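Local coordinates for malonyl acyl carrier protein transacylase (Streptococcus pneumoniae, PDB 3IM8) that probably transfers the malonyl group from coenzyme A to the acyl carrier protein in fatty acid synthesis, at residues A144-T155 against I167-A177; F8-G19 against T58-S69. All coordinates share one frame; numbering follows the deposited sequence.

Contact 2 closes before contact 1 opens along the chain, so the two follow one another in series. Their centres are about 30 Å apart, and their nearest atoms are about 12 Å apart. They share no helix, strand or sheet, although both lie within the acyl transferase domain. Contact 2 joins the loop after strand 4-8, a strand of the parallel sheet, to helix 58-78. Contact 1 joins two helices and the hairpin strands 154-161 and 164-169 of the separate mixed sheet. Contact 2 lies near both predicted active-site residues, Ser90 and His199. Contact 1 comes near His199 alone, through Ala168. This is consistent with a catalytic cleft between the two sheet regions.

Contact 1 of 2, residues A144-T155 against I167-A177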
loop_
_atom_site.group_PDB
_atom_site.type_symbol
_atom_site.label_atom_id
_atom_site.label_comp_id
_atom_site.label_asym_id
_atom_site.label_seq_id
_atom_site.Cartn_x
_atom_site.Cartn_y
_atom_site.Cartn_z
ATOM N N ALA A 144 16.577 17.234 8.444
ATOM C CA ALA A 144 16.948 17.719 7.131
ATOM C C ALA A 144 15.716 18.225 6.369
ATOM O O ALA A 144 15.736 19.344 5.801
ATOM C CB ALA A 144 17.689 16.657 6.374
ATOM N N CYS A 145 14.623 17.438 6.385
ATOM C CA CYS A 145 13.405 17.827 5.678
ATOM C C CYS A 145 12.750 19.085 6.286
ATOM O O CYS A 145 12.128 19.906 5.596
ATOM C CB CYS A 145 12.393 16.674 5.692
ATOM S SG CYS A 145 12.881 15.248 4.682
ATOM N N GLN A 146 12.856 19.189 7.601
ATOM C CA GLN A 146 12.384 20.380 8.290
ATOM C C GLN A 146 13.111 21.658 7.877
ATOM O O GLN A 146 12.435 22.601 7.438
ATOM C CB GLN A 146 12.305 20.164 9.813
ATOM C CG GLN A 146 10.876 19.661 10.148
ATOM C CD GLN A 146 10.815 18.821 11.403
ATOM O OE1 GLN A 146 11.721 18.900 12.252
ATOM N NE2 GLN A 146 9.736 17.996 11.539
ATOM N N LYS A 147 14.445 21.686 7.950
ATOM C CA LYS A 147 15.213 22.835 7.440
ATOM C C LYS A 147 14.842 23.178 5.988
ATOM O O LYS A 147 14.640 24.336 5.634
ATOM C CB LYS A 147 16.703 22.553 7.510
ATOM C CG LYS A 147 17.569 23.816 7.445
ATOM C CD LYS A 147 19.017 23.488 7.823
ATOM C CE LYS A 147 19.181 22.863 9.261
ATOM N NZ LYS A 147 20.393 21.950 9.458
ATOM N N ALA A 148 14.719 22.146 5.155
ATOM C CA ALA A 148 14.435 22.340 3.730
ATOM C C ALA A 148 13.033 22.842 3.420
ATOM O O ALA A 148 12.837 23.362 2.335
ATOM C CB ALA A 148 14.694 21.045 2.958
ATOM N N SER A 149 12.085 22.690 4.370
ATOM C CA SER A 149 10.635 23.027 4.178
ATOM C C SER A 149 10.304 24.491 3.961
ATOM O O SER A 149 9.202 24.855 3.495
ATOM C CB SER A 149 9.768 22.507 5.343
ATOM O OG SER A 149 9.718 21.100 5.364
ATOM N N GLU A 150 11.251 25.338 4.305
ATOM C CA GLU A 150 11.140 26.741 4.015
ATOM C C GLU A 150 11.053 26.969 2.512
ATOM O O GLU A 150 10.383 27.924 2.022
ATOM C CB GLU A 150 12.387 27.413 4.528
ATOM C CG GLU A 150 12.417 28.857 4.151
ATOM C CD GLU A 150 13.589 29.575 4.753
ATOM O OE1 GLU A 150 14.754 29.208 4.439
ATOM O OE2 GLU A 150 13.306 30.497 5.534
ATOM N N LEU A 151 11.751 26.099 1.790
ATOM C CA LEU A 151 11.817 26.174 0.346
ATOM C C LEU A 151 10.616 25.524 -0.386
ATOM O O LEU A 151 10.599 25.526 -1.600
ATOM C CB LEU A 151 13.169 25.578 -0.112
ATOM C CG LEU A 151 14.424 26.451 0.072
ATOM C CD1 LEU A 151 14.676 26.942 1.476
ATOM C CD2 LEU A 151 15.641 25.712 -0.435
ATOM N N GLY A 152 9.643 24.951 0.362
ATOM C CA GLY A 152 8.476 24.204 -0.166
ATOM C C GLY A 152 8.204 22.846 0.520
ATOM O O GLY A 152 8.963 22.399 1.384
ATOM N N VAL A 153 7.140 22.160 0.108
ATOM C CA VAL A 153 6.837 20.798 0.630
ATOM C C VAL A 153 7.949 19.756 0.444
ATOM O O VAL A 153 8.279 19.386 -0.675
ATOM C CB VAL A 153 5.510 20.239 0.061
ATOM C CG1 VAL A 153 5.193 18.895 0.751
ATOM C CG2 VAL A 153 4.364 21.269 0.273
ATOM N N VAL A 154 8.532 19.302 1.559
ATOM C CA VAL A 154 9.380 18.103 1.599
ATOM C C VAL A 154 9.239 17.374 2.950
ATOM O O VAL A 154 9.604 17.916 3.988
ATOM C CB VAL A 154 10.855 18.465 1.316
ATOM C CG1 VAL A 154 11.290 19.650 2.215
ATOM C CG2 VAL A 154 11.734 17.257 1.487
ATOM N N THR A 155 8.675 16.168 2.966
ATOM C CA THR A 155 8.640 15.383 4.240
ATOM C C THR A 155 8.933 13.889 4.005
ATOM O O THR A 155 8.878 13.432 2.843
ATOM C CB THR A 155 7.288 15.500 4.982
ATOM O OG1 THR A 155 6.215 15.159 4.100
ATOM C CG2 THR A 155 7.083 16.917 5.534
ATOM N N ILE A 167 11.750 10.177 1.359
ATOM C CA ILE A 167 11.246 11.555 1.477
ATOM C C ILE A 167 10.584 11.942 0.170
ATOM O O ILE A 167 11.010 11.506 -0.885
ATOM C CB ILE A 167 12.408 12.539 1.864
ATOM C CG1 ILE A 167 13.488 12.570 0.761
ATOM C CG2 ILE A 167 13.104 12.027 3.128
ATOM C CD1 ILE A 167 14.251 13.902 0.722
ATOM N N ALA A 168 9.558 12.787 0.230
ATOM C CA ALA A 168 8.916 13.232 -0.982
ATOM C C ALA A 168 8.509 14.720 -0.911
ATOM O O ALA A 168 8.522 15.331 0.173
ATOM C CB ALA A 168 7.689 12.351 -1.241
ATOM N N GLY A 169 8.138 15.287 -2.068
ATOM C CA GLY A 169 7.527 16.627 -2.157
ATOM C C GLY A 169 7.909 17.348 -3.441
ATOM O O GLY A 169 8.067 16.709 -4.466
ATOM N N GLU A 170 8.084 18.678 -3.381
ATOM C CA GLU A 170 8.409 19.488 -4.584
ATOM C C GLU A 170 9.911 19.478 -4.933
ATOM O O GLU A 170 10.780 19.258 -4.074
ATOM C CB GLU A 170 7.915 20.931 -4.399
ATOM C CG GLU A 170 6.462 21.040 -3.993
ATOM C CD GLU A 170 6.077 22.435 -3.561
ATOM O OE1 GLU A 170 6.192 22.761 -2.382
ATOM O OE2 GLU A 170 5.613 23.207 -4.398
ATOM N N VAL A 171 10.213 19.694 -6.218
ATOM C CA VAL A 171 11.581 19.457 -6.710
ATOM C C VAL A 171 12.616 20.233 -5.932
ATOM O O VAL A 171 13.514 19.648 -5.378
ATOM C CB VAL A 171 11.746 19.757 -8.207
ATOM C CG1 VAL A 171 13.198 19.488 -8.632
ATOM C CG2 VAL A 171 10.729 18.950 -9.030
ATOM N N VAL A 172 12.485 21.555 -5.886
ATOM C CA VAL A 172 13.537 22.399 -5.309
ATOM C C VAL A 172 13.701 22.082 -3.827
ATOM O O VAL A 172 14.840 21.993 -3.311
ATOM C CB VAL A 172 13.214 23.880 -5.451
ATOM C CG1 VAL A 172 14.206 24.717 -4.603
ATOM C CG2 VAL A 172 13.206 24.261 -6.948
ATOM N N ALA A 173 12.558 21.907 -3.149
ATOM C CA ALA A 173 12.565 21.572 -1.726
ATOM C C ALA A 173 13.221 20.216 -1.468
ATOM O O ALA A 173 14.025 20.074 -0.530
ATOM C CB ALA A 173 11.150 21.651 -1.131
ATOM N N VAL A 174 12.920 19.212 -2.302
ATOM C CA VAL A 174 13.533 17.889 -2.070
ATOM C C VAL A 174 15.050 17.878 -2.353
ATOM O O VAL A 174 15.808 17.194 -1.648
ATOM C CB VAL A 174 12.798 16.749 -2.826
ATOM C CG1 VAL A 174 13.694 15.467 -2.863
ATOM C CG2 VAL A 174 11.412 16.435 -2.153
ATOM N N ASP A 175 15.468 18.607 -3.408
ATOM C CA ASP A 175 16.901 18.818 -3.741
ATOM C C ASP A 175 17.618 19.457 -2.553
ATOM O O ASP A 175 18.753 19.078 -2.258
ATOM C CB ASP A 175 17.091 19.705 -5.000
ATOM C CG ASP A 175 16.746 18.976 -6.319
ATOM O OD1 ASP A 175 16.814 17.725 -6.349
ATOM O OD2 ASP A 175 16.400 19.663 -7.315
ATOM N N ARG A 176 16.986 20.417 -1.867
ATOM C CA ARG A 176 17.615 21.100 -0.713
ATOM C C ARG A 176 17.768 20.091 0.427
ATOM O O ARG A 176 18.862 19.980 1.034
ATOM C CB ARG A 176 16.824 22.398 -0.327
ATOM C CG ARG A 176 17.326 23.280 0.890
ATOM C CD ARG A 176 18.793 23.893 0.879
ATOM N NE ARG A 176 19.140 24.406 2.249
ATOM C CZ ARG A 176 20.363 24.420 2.817
ATOM N NH1 ARG A 176 21.427 23.972 2.171
ATOM N NH2 ARG A 176 20.526 24.901 4.051
ATOM N N ALA A 177 16.700 19.313 0.691
ATOM C CA ALA A 177 16.757 18.173 1.631
ATOM C C ALA A 177 17.911 17.172 1.431
ATOM O O ALA A 177 18.563 16.823 2.388
ATOM C CB ALA A 177 15.421 17.439 1.645
#
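Val154 meets the helix of residues 171-177 from the strand side. Val154 CB lies 4.0 Å from Ala173 CB. CG1 sits between the backbone N and the carbonyl carbon (chi1 50°) and rests on the same alanine. CG2, anti to the backbone N, reaches further along the helix. Val154 CG2 lies 3.7 Å from Val174 CG2 and also touches Ala177 CB. One valine thus spans more than a helical turn. Ala148 CB meets the same Ala177 CB, at 3.9 Å. Small residues here let the axes of helix segments 144-148 and 171-177 approach to 8.5 Å, with 134° between their directions. Further out, Leu151 CD2 lies over the aliphatic part of Arg176, though its very short modelled distance is doubtful. The guanidinium of Arg176 is held by a salt bridge to Glu179.

Backbone bonds tie the hairpin ends together. Thr155 and Ala168 form an antiparallel hydrogen-bonded pair, bonded in both directions. Val154 and Gly169 form the next, non-hydrogen-bonded pair. Beyond it, Glu170 is gripped twice. Glu170 N donates to Val153 O at 2.8 Å, and Glu170 OE1 accepts from Val153 N at 2.7 Å through the anti lone pair. That second bond is bent, with 144° at the hydrogen. Glu170 also stands at the N-cap position of the helix that follows.

Ile167 and Gly169 bond on to strand 129-134. With helices 138-148 and 171-184 and the strand order 4-1-3-2, this is the ferredoxin-like subdomain known from malonyl transacylases.

Contact 2 of 2, residues F8-G19 against T58-S69; sequences FAGQGAQYLGMG and TRYTQPAILATS
Gln11 and Gln62 meet through their side-chain amides, whose planes are turned 38° apart. Gln62 NE2 donates to Gln11 OE1 at 3.0 Å, with the donor tilted 24° from the carbonyl plane. Gln62 OE1 is held from elsewhere, by Arg115. The extended chain of Gln11 crosses Thr58 and Thr61 at about a right angle, and Gln11 CG lies 3.9 Å from Thr61 CG2.

Gln14 comes to the same threonine methyl, again at about a right angle, and Gln14 OE1 lies 3.3 Å from Thr61 CG2. Its chain bends at chi2 (-72°), which folds the amide back so that OE1 takes the backbone N-H of Gly12 on an in-plane lone pair. Asn56 holds its NE2. Ile65 points into the curve of the loop, with Ile65 CD1 3.6 Å from Gly10 O.

Met18 runs extended, and Met18 CE ends 3.4 Å from Thr68 OG1, beside Ala64. That hydroxyl donates to Ala64 O and accepts from a water, which also donates to Met18 O.

The loop carries the Gly-Gln-Gly sequence of this family, whose glutamine backbone probably contributes to the oxyanion hole, as in relatives. It leaves strand 4-8 at Phe8, whose ring edge faces Ser69 CB and whose side chain also touches helix 92-99. Helices 44-50 and 52-55 pack against Met18 and Gln14, while helix 58-78 lies along the loop.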
loop_
_atom_site.group_PDB
_atom_site.type_symbol
_atom_site.label_atom_id
_atom_site.label_comp_id
_atom_site.label_asym_id
_atom_site.label_seq_id
_atom_site.Cartn_x
_atom_site.Cartn_y
_atom_site.Cartn_z
ATOM N N PHE A 8 -0.853 -6.570 2.791
ATOM C CA PHE A 8 -1.319 -6.412 1.390
ATOM C C PHE A 8 -0.481 -5.424 0.542
ATOM O O PHE A 8 -0.228 -4.316 0.951
ATOM C CB PHE A 8 -2.782 -6.033 1.363
ATOM C CG PHE A 8 -3.717 -7.133 1.830
ATOM C CD1 PHE A 8 -3.899 -7.386 3.177
ATOM C CD2 PHE A 8 -4.469 -7.857 0.914
ATOM C CE1 PHE A 8 -4.787 -8.383 3.613
ATOM C CE2 PHE A 8 -5.361 -8.819 1.316
ATOM C CZ PHE A 8 -5.522 -9.104 2.674
ATOM N N ALA A 9 -0.063 -5.863 -0.651
ATOM C CA ALA A 9 0.596 -5.043 -1.669
ATOM C C ALA A 9 0.023 -3.644 -1.932
ATOM O O ALA A 9 -1.185 -3.448 -1.895
ATOM C CB ALA A 9 0.652 -5.840 -3.044
ATOM N N GLY A 10 0.927 -2.707 -2.237
ATOM C CA GLY A 10 0.601 -1.365 -2.721
ATOM C C GLY A 10 0.880 -1.080 -4.190
ATOM O O GLY A 10 1.378 -1.923 -4.957
ATOM N N GLN A 11 0.531 0.136 -4.582
ATOM C CA GLN A 11 0.712 0.593 -5.957
ATOM C C GLN A 11 2.184 0.460 -6.331
ATOM O O GLN A 11 3.027 0.690 -5.505
ATOM C CB GLN A 11 0.262 2.065 -6.033
ATOM C CG GLN A 11 0.139 2.624 -7.373
ATOM C CD GLN A 11 -0.284 4.069 -7.301
ATOM O OE1 GLN A 11 -1.205 4.422 -6.564
ATOM N NE2 GLN A 11 0.424 4.929 -8.044
ATOM N N GLY A 12 2.477 0.099 -7.588
ATOM C CA GLY A 12 3.865 -0.073 -8.035
ATOM C C GLY A 12 4.215 -1.562 -8.201
ATOM O O GLY A 12 5.138 -1.915 -8.954
ATOM N N ALA A 13 3.478 -2.455 -7.545
ATOM C CA ALA A 13 3.825 -3.897 -7.643
ATOM C C ALA A 13 3.078 -4.618 -8.780
ATOM O O ALA A 13 3.349 -5.790 -9.057
ATOM C CB ALA A 13 3.581 -4.632 -6.313
ATOM N N GLN A 14 2.129 -3.956 -9.419
ATOM C CA GLN A 14 1.382 -4.596 -10.513
ATOM C C GLN A 14 2.291 -5.109 -11.663
ATOM O O GLN A 14 3.412 -4.632 -11.848
ATOM C CB GLN A 14 0.282 -3.644 -11.041
ATOM C CG GLN A 14 0.746 -2.373 -11.868
ATOM C CD GLN A 14 1.433 -1.253 -11.043
ATOM O OE1 GLN A 14 1.522 -1.321 -9.808
ATOM N NE2 GLN A 14 1.897 -0.201 -11.741
ATOM N N TYR A 15 1.807 -6.071 -12.454
ATOM C CA TYR A 15 2.546 -6.486 -13.662
ATOM C C TYR A 15 1.538 -7.085 -14.611
ATOM O O TYR A 15 0.429 -7.464 -14.200
ATOM C CB TYR A 15 3.772 -7.410 -13.325
ATOM C CG TYR A 15 3.395 -8.668 -12.548
ATOM C CD1 TYR A 15 3.456 -8.705 -11.146
ATOM C CD2 TYR A 15 2.937 -9.820 -13.233
ATOM C CE1 TYR A 15 3.093 -9.845 -10.460
ATOM C CE2 TYR A 15 2.550 -10.958 -12.549
ATOM C CZ TYR A 15 2.625 -10.974 -11.169
ATOM O OH TYR A 15 2.208 -12.126 -10.507
ATOM N N LEU A 16 1.869 -7.116 -15.898
ATOM C CA LEU A 16 0.894 -7.559 -16.869
ATOM C C LEU A 16 0.601 -9.034 -16.580
ATOM O O LEU A 16 1.501 -9.805 -16.366
ATOM C CB LEU A 16 1.408 -7.345 -18.307
ATOM C CG LEU A 16 0.518 -7.378 -19.563
ATOM C CD1 LEU A 16 -0.353 -6.131 -19.672
ATOM C CD2 LEU A 16 1.448 -7.496 -20.800
ATOM N N GLY A 17 -0.677 -9.382 -16.567
ATOM C CA GLY A 17 -1.112 -10.743 -16.392
ATOM C C GLY A 17 -1.227 -11.220 -14.954
ATOM O O GLY A 17 -1.512 -12.399 -14.744
ATOM N N MET A 18 -0.968 -10.353 -13.965
ATOM C CA MET A 18 -0.984 -10.790 -12.550
ATOM C C MET A 18 -2.307 -11.462 -12.158
ATOM O O MET A 18 -3.395 -11.008 -12.532
ATOM C CB MET A 18 -0.683 -9.629 -11.614
ATOM C CG MET A 18 -1.686 -8.475 -11.778
ATOM S SD MET A 18 -1.356 -7.138 -10.680
ATOM C CE MET A 18 -2.929 -6.306 -10.829
ATOM N N GLY A 19 -2.213 -12.566 -11.437
ATOM C CA GLY A 19 -3.408 -13.267 -11.013
ATOM C C GLY A 19 -4.077 -14.132 -12.074
ATOM O O GLY A 19 -5.107 -14.769 -11.789
ATOM N N THR A 58 -2.446 5.255 -12.546
ATOM C CA THR A 58 -2.969 5.252 -11.181
ATOM C C THR A 58 -4.469 4.937 -11.036
ATOM O O THR A 58 -4.850 4.095 -10.193
ATOM C CB THR A 58 -2.528 6.553 -10.412
ATOM O OG1 THR A 58 -1.122 6.758 -10.606
ATOM C CG2 THR A 58 -2.803 6.432 -8.903
ATOM N N ARG A 59 -5.327 5.564 -11.828
ATOM C CA ARG A 59 -6.767 5.343 -11.706
ATOM C C ARG A 59 -7.175 3.886 -12.043
ATOM O O ARG A 59 -8.225 3.433 -11.587
ATOM C CB ARG A 59 -7.593 6.345 -12.550
ATOM C CG ARG A 59 -7.552 6.043 -14.071
ATOM C CD ARG A 59 -8.867 6.328 -14.764
ATOM N NE ARG A 59 -9.379 7.696 -14.603
ATOM C CZ ARG A 59 -8.674 8.810 -14.815
ATOM N NH1 ARG A 59 -7.387 8.751 -15.188
ATOM N NH2 ARG A 59 -9.265 9.988 -14.630
ATOM N N TYR A 60 -6.361 3.175 -12.838
ATOM C CA TYR A 60 -6.599 1.741 -13.116
ATOM C C TYR A 60 -5.709 0.829 -12.246
ATOM O O TYR A 60 -6.113 -0.260 -11.880
ATOM C CB TYR A 60 -6.394 1.397 -14.594
ATOM C CG TYR A 60 -7.177 2.285 -15.513
ATOM C CD1 TYR A 60 -8.565 2.279 -15.484
ATOM C CD2 TYR A 60 -6.530 3.166 -16.381
ATOM C CE1 TYR A 60 -9.285 3.089 -16.313
ATOM C CE2 TYR A 60 -7.251 3.989 -17.215
ATOM C CZ TYR A 60 -8.630 3.950 -17.166
ATOM O OH TYR A 60 -9.368 4.793 -17.970
ATOM N N THR A 61 -4.500 1.262 -11.938
ATOM C CA THR A 61 -3.656 0.470 -11.068
ATOM C C THR A 61 -4.326 0.141 -9.741
ATOM O O THR A 61 -4.219 -1.006 -9.225
ATOM C CB THR A 61 -2.378 1.226 -10.738
ATOM O OG1 THR A 61 -1.832 1.738 -11.960
ATOM C CG2 THR A 61 -1.370 0.299 -10.079
ATOM N N GLN A 62 -4.965 1.152 -9.146
ATOM C CA GLN A 62 -5.483 0.963 -7.786
ATOM C C GLN A 62 -6.559 -0.119 -7.722
ATOM O O GLN A 62 -6.426 -1.052 -6.951
ATOM C CB GLN A 62 -5.892 2.292 -7.132
ATOM C CG GLN A 62 -4.654 3.225 -6.929
ATOM C CD GLN A 62 -4.897 4.356 -5.932
ATOM O OE1 GLN A 62 -5.893 4.361 -5.196
ATOM N NE2 GLN A 62 -4.009 5.330 -5.928
ATOM N N PRO A 63 -7.606 -0.035 -8.568
ATOM C CA PRO A 63 -8.610 -1.146 -8.540
ATOM C C PRO A 63 -8.056 -2.458 -9.107
ATOM O O PRO A 63 -8.463 -3.532 -8.684
ATOM C CB PRO A 63 -9.768 -0.589 -9.367
ATOM C CG PRO A 63 -9.117 0.484 -10.289
ATOM C CD PRO A 63 -8.090 1.113 -9.365
ATOM N N ALA A 64 -7.070 -2.389 -9.996
ATOM C CA ALA A 64 -6.477 -3.625 -10.522
ATOM C C ALA A 64 -5.817 -4.407 -9.432
ATOM O O ALA A 64 -6.077 -5.589 -9.292
ATOM C CB ALA A 64 -5.423 -3.337 -11.649
ATOM N N ILE A 65 -4.943 -3.733 -8.666
ATOM C CA ILE A 65 -4.230 -4.388 -7.562
ATOM C C ILE A 65 -5.254 -4.792 -6.485
ATOM O O ILE A 65 -5.227 -5.899 -5.993
ATOM C CB ILE A 65 -3.143 -3.468 -6.933
ATOM C CG1 ILE A 65 -1.962 -3.340 -7.878
ATOM C CG2 ILE A 65 -2.624 -4.059 -5.559
ATOM C CD1 ILE A 65 -1.098 -2.163 -7.594
ATOM N N LEU A 66 -6.149 -3.878 -6.104
ATOM C CA LEU A 66 -7.079 -4.256 -5.023
ATOM C C LEU A 66 -7.887 -5.532 -5.341
ATOM O O LEU A 66 -8.037 -6.405 -4.496
ATOM C CB LEU A 66 -8.018 -3.096 -4.634
ATOM C CG LEU A 66 -9.106 -3.487 -3.609
ATOM C CD1 LEU A 66 -9.109 -2.540 -2.384
ATOM C CD2 LEU A 66 -10.525 -3.646 -4.242
ATOM N N ALA A 67 -8.408 -5.627 -6.558
ATOM C CA ALA A 67 -9.200 -6.767 -6.982
ATOM C C ALA A 67 -8.332 -8.011 -6.990
ATOM O O ALA A 67 -8.763 -9.061 -6.535
ATOM C CB ALA A 67 -9.767 -6.517 -8.363
ATOM N N THR A 68 -7.096 -7.882 -7.491
ATOM C CA THR A 68 -6.163 -8.998 -7.540
ATOM C C THR A 68 -5.776 -9.481 -6.147
ATOM O O THR A 68 -5.871 -10.645 -5.852
ATOM C CB THR A 68 -4.944 -8.612 -8.299
ATOM O OG1 THR A 68 -5.326 -8.332 -9.654
ATOM C CG2 THR A 68 -3.948 -9.779 -8.268
ATOM N N SER A 69 -5.382 -8.557 -5.291
ATOM C CA SER A 69 -5.087 -8.868 -3.900
ATOM C C SER A 69 -6.243 -9.486 -3.131
ATOM O O SER A 69 -6.043 -10.487 -2.454
ATOM C CB SER A 69 -4.657 -7.602 -3.181
ATOM O OG SER A 69 -3.487 -7.117 -3.808
HETATM O O HOH W 1 -5.821 -10.533 -11.545
#